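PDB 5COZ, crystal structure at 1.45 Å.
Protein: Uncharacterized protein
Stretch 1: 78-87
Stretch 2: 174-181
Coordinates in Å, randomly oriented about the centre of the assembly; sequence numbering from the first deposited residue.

Stretch 1 (78-87) DLMEKLAKAI
Stretch 2 (174-181) KTAKELEI

This is a small, nearly antiparallel helix-to-helix contact in which L179 supplies the apolar centre and one salt bridge, K85 to E178, joins the charged side chains, with two waters helping to bridge the gap. The two stretches belong to one chain and bury 345 Å² between them, both sides summed. L179 (71 Å²), K82 (69 Å²) and E178 (64 Å²) are the most covered. L179 and L83 are buried; K85 stays exposed.

Stretch 1 is helical, with phi/psi near -63/-42 from D78 to A86; I87 is at -93/4. Its i+4 to i bonds run from K82 N to D78 O (3.3 Å) through I87 N to L83 O (3.2 Å). Stretch 2 enters as a helix already under way, with phi/psi near -63/-41 from K174 to E178; L179 is at -78/-8. The N-to-C directions differ by 163°, and the axes approach to 10.8 Å. Register is set by K82 CA to L179 CA at 6.5 Å and A86 CA to T175 CA at 7.2 Å.

The chain leaves helical geometry at E180, with phi/psi 64/40, in a Schellman motif. E180 N bonds K177 O at 3.0 Å, and I181 N bonds A176 O at 3.1 Å. I181 is extended, at -112/111.

L179 (chi1 m, chi2 t) starts sideways, but its end reaches stretch 1. L179 CD2 lies 3.9 Å from L79 CD1, 3.8 Å from K82 CB and 4.1 Å from L83 CD2. L79 is t, p; L83 is m, t. The CA-to-CB bond of L83 points away, yet its branched end comes nearer. Leucine suits these places because its methyls extend beyond CB. A86 points its single methyl toward stretch 2, and A86 CB is 4.5 Å from T175 CG2. T175 is m, and its hydroxyl is hydrogen-bonded elsewhere in the structure.

K85 and E178 both point toward the opposing stretch. K85 is t, t, t, m; E178 is m, t with chi3 -19°. K85 NZ donates to E178 OE2 at 3.0 Å. The long lysine chain lets an exposed helix position reach the carboxylate. E178 OE1 accepts from water 1 at 2.7 Å. The same water donates to K82 O at 3.0 Å, linking a side chain to the facing backbone.

K82 (m, t, t, p) runs its aliphatic chain past L179 CD2 to the backbone of E178, with K82 CE 3.4 Å from E178 O. K82 NZ stands 4.3 Å from E180 OE1 (E180 m, t, chi3 -50°), too far for a salt bridge. Water 2 accepts from K82 NZ at 2.8 Å and donates weakly to E180 OE1 at 3.4 Å.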

# COMPACT_ATOMS: atom_id res chain seq x y z
N ASP A 78 21.52 4.18 -12.27
CA ASP A 78 21.88 3.40 -11.08
C ASP A 78 20.66 2.59 -10.60
O ASP A 78 20.81 1.41 -10.25
CB ASP A 78 22.39 4.32 -9.96
CG ASP A 78 23.78 4.88 -10.21
OD1 ASP A 78 24.53 4.30 -11.03
OD2 ASP A 78 24.15 5.86 -9.53
N LEU A 79 19.46 3.20 -10.61
CA LEU A 79 18.25 2.50 -10.23
C LEU A 79 17.96 1.38 -11.26
O LEU A 79 17.62 0.24 -10.90
CB LEU A 79 17.10 3.49 -10.14
CG LEU A 79 15.72 2.86 -9.82
CD1 LEU A 79 15.77 2.03 -8.52
CD2 LEU A 79 14.64 3.97 -9.76
N MSE A 80 18.13 1.68 -12.56
CA MSE A 80 17.95 0.71 -13.61
C MSE A 80 18.81 -0.55 -13.34
O MSE A 80 18.32 -1.66 -13.50
CB MSE A 80 18.26 1.31 -15.01
CG MSE A 80 18.20 0.27 -16.15
SE MSE A 80 19.88 -0.72 -16.41
CE MSE A 80 21.00 0.83 -16.97
N GLU A 81 20.09 -0.38 -12.95
CA GLU A 81 20.93 -1.56 -12.76
C GLU A 81 20.45 -2.39 -11.58
O GLU A 81 20.50 -3.61 -11.68
CB GLU A 81 22.40 -1.18 -12.56
CG GLU A 81 23.01 -0.55 -13.80
CD GLU A 81 24.53 -0.65 -13.75
OE1 GLU A 81 25.05 -1.79 -13.73
OE2 GLU A 81 25.18 0.42 -13.73
N LYS A 82 19.97 -1.74 -10.51
CA LYS A 82 19.45 -2.49 -9.36
C LYS A 82 18.20 -3.25 -9.77
O LYS A 82 18.07 -4.43 -9.42
CB LYS A 82 19.16 -1.56 -8.19
CG LYS A 82 20.42 -0.93 -7.61
CD LYS A 82 20.03 0.10 -6.58
CE LYS A 82 21.20 0.74 -5.88
NZ LYS A 82 21.87 1.74 -6.74
N LEU A 83 17.31 -2.62 -10.56
CA LEU A 83 16.11 -3.31 -11.04
C LEU A 83 16.45 -4.44 -12.00
O LEU A 83 15.80 -5.49 -11.95
CB LEU A 83 15.16 -2.34 -11.72
CG LEU A 83 14.57 -1.27 -10.80
CD1 LEU A 83 13.84 -0.22 -11.61
CD2 LEU A 83 13.62 -1.89 -9.75
N ALA A 84 17.46 -4.25 -12.88
CA ALA A 84 17.90 -5.28 -13.82
C ALA A 84 18.47 -6.48 -13.06
O ALA A 84 18.22 -7.61 -13.47
CB ALA A 84 18.94 -4.71 -14.79
N LYS A 85 19.20 -6.25 -11.94
CA LYS A 85 19.74 -7.35 -11.12
C LYS A 85 18.57 -8.17 -10.54
O LYS A 85 18.55 -9.40 -10.63
CB LYS A 85 20.63 -6.80 -10.00
CG LYS A 85 21.30 -7.89 -9.15
CD LYS A 85 21.76 -7.35 -7.80
CE LYS A 85 22.31 -8.41 -6.87
NZ LYS A 85 21.23 -9.26 -6.29
N ALA A 86 17.56 -7.46 -10.01
CA ALA A 86 16.40 -8.10 -9.40
C ALA A 86 15.65 -9.04 -10.36
O ALA A 86 15.36 -10.18 -9.98
CB ALA A 86 15.45 -7.03 -8.88
N ILE A 87 15.35 -8.61 -11.60
CA ILE A 87 14.58 -9.44 -12.54
C ILE A 87 15.48 -10.28 -13.47
O ILE A 87 14.96 -10.93 -14.37
CB ILE A 87 13.54 -8.62 -13.36
CG1 ILE A 87 14.23 -7.58 -14.31
CG2 ILE A 87 12.49 -7.98 -12.44
CD1 ILE A 87 13.33 -7.10 -15.45
N LYS A 174 15.78 -8.26 1.40
CA LYS A 174 17.11 -8.05 0.81
C LYS A 174 17.01 -7.12 -0.41
O LYS A 174 17.84 -6.22 -0.56
CB LYS A 174 17.73 -9.41 0.43
CG LYS A 174 19.09 -9.35 -0.25
CD LYS A 174 19.42 -10.74 -0.82
CE LYS A 174 20.66 -10.77 -1.68
NZ LYS A 174 21.89 -10.80 -0.85
N THR A 175 15.94 -7.27 -1.22
CA THR A 175 15.76 -6.42 -2.41
C THR A 175 15.46 -4.97 -2.03
O THR A 175 16.02 -4.05 -2.62
CB THR A 175 14.66 -7.00 -3.31
OG1 THR A 175 15.01 -8.36 -3.63
CG2 THR A 175 14.49 -6.22 -4.61
N ALA A 176 14.58 -4.75 -1.03
CA ALA A 176 14.29 -3.38 -0.60
C ALA A 176 15.56 -2.72 -0.06
O ALA A 176 15.80 -1.54 -0.30
CB ALA A 176 13.18 -3.37 0.45
N LYS A 177 16.42 -3.51 0.65
CA LYS A 177 17.68 -2.99 1.19
C LYS A 177 18.62 -2.60 0.04
O LYS A 177 19.19 -1.51 0.08
CB LYS A 177 18.33 -4.03 2.10
CG LYS A 177 19.59 -3.54 2.81
CD LYS A 177 20.17 -4.66 3.67
CE LYS A 177 21.55 -4.35 4.21
NZ LYS A 177 21.50 -3.34 5.30
N GLU A 178 18.75 -3.47 -0.98
CA GLU A 178 19.56 -3.17 -2.18
C GLU A 178 19.09 -1.91 -2.88
O GLU A 178 19.90 -1.15 -3.39
CB GLU A 178 19.45 -4.30 -3.22
CG GLU A 178 20.05 -5.63 -2.85
CD GLU A 178 19.76 -6.76 -3.83
OE1 GLU A 178 18.81 -6.65 -4.64
OE2 GLU A 178 20.50 -7.77 -3.78
N LEU A 179 17.76 -1.69 -2.90
CA LEU A 179 17.19 -0.52 -3.56
C LEU A 179 17.33 0.75 -2.73
O LEU A 179 16.97 1.84 -3.19
CB LEU A 179 15.69 -0.79 -3.86
CG LEU A 179 15.38 -1.76 -4.99
CD1 LEU A 179 13.89 -2.11 -4.98
CD2 LEU A 179 15.81 -1.19 -6.36
N GLU A 180 17.78 0.59 -1.46
CA GLU A 180 17.98 1.69 -0.52
C GLU A 180 16.64 2.35 -0.20
O GLU A 180 16.55 3.57 -0.04
CB GLU A 180 19.03 2.72 -1.01
CG GLU A 180 20.35 2.06 -1.37
CD GLU A 180 21.37 3.00 -2.00
OE1 GLU A 180 21.02 3.71 -2.96
OE2 GLU A 180 22.54 2.96 -1.56
N ILE A 181 15.59 1.51 -0.06
CA ILE A 181 14.28 2.00 0.30
C ILE A 181 13.97 1.50 1.70
O ILE A 181 13.78 0.29 1.89
CB ILE A 181 13.18 1.56 -0.71
CG1 ILE A 181 13.52 1.97 -2.17
CG2 ILE A 181 11.79 2.12 -0.28
CD1 ILE A 181 12.58 1.36 -3.22
O HOH W 1 19.14 -4.87 -6.69
O HOH W 2 22.90 4.13 -5.78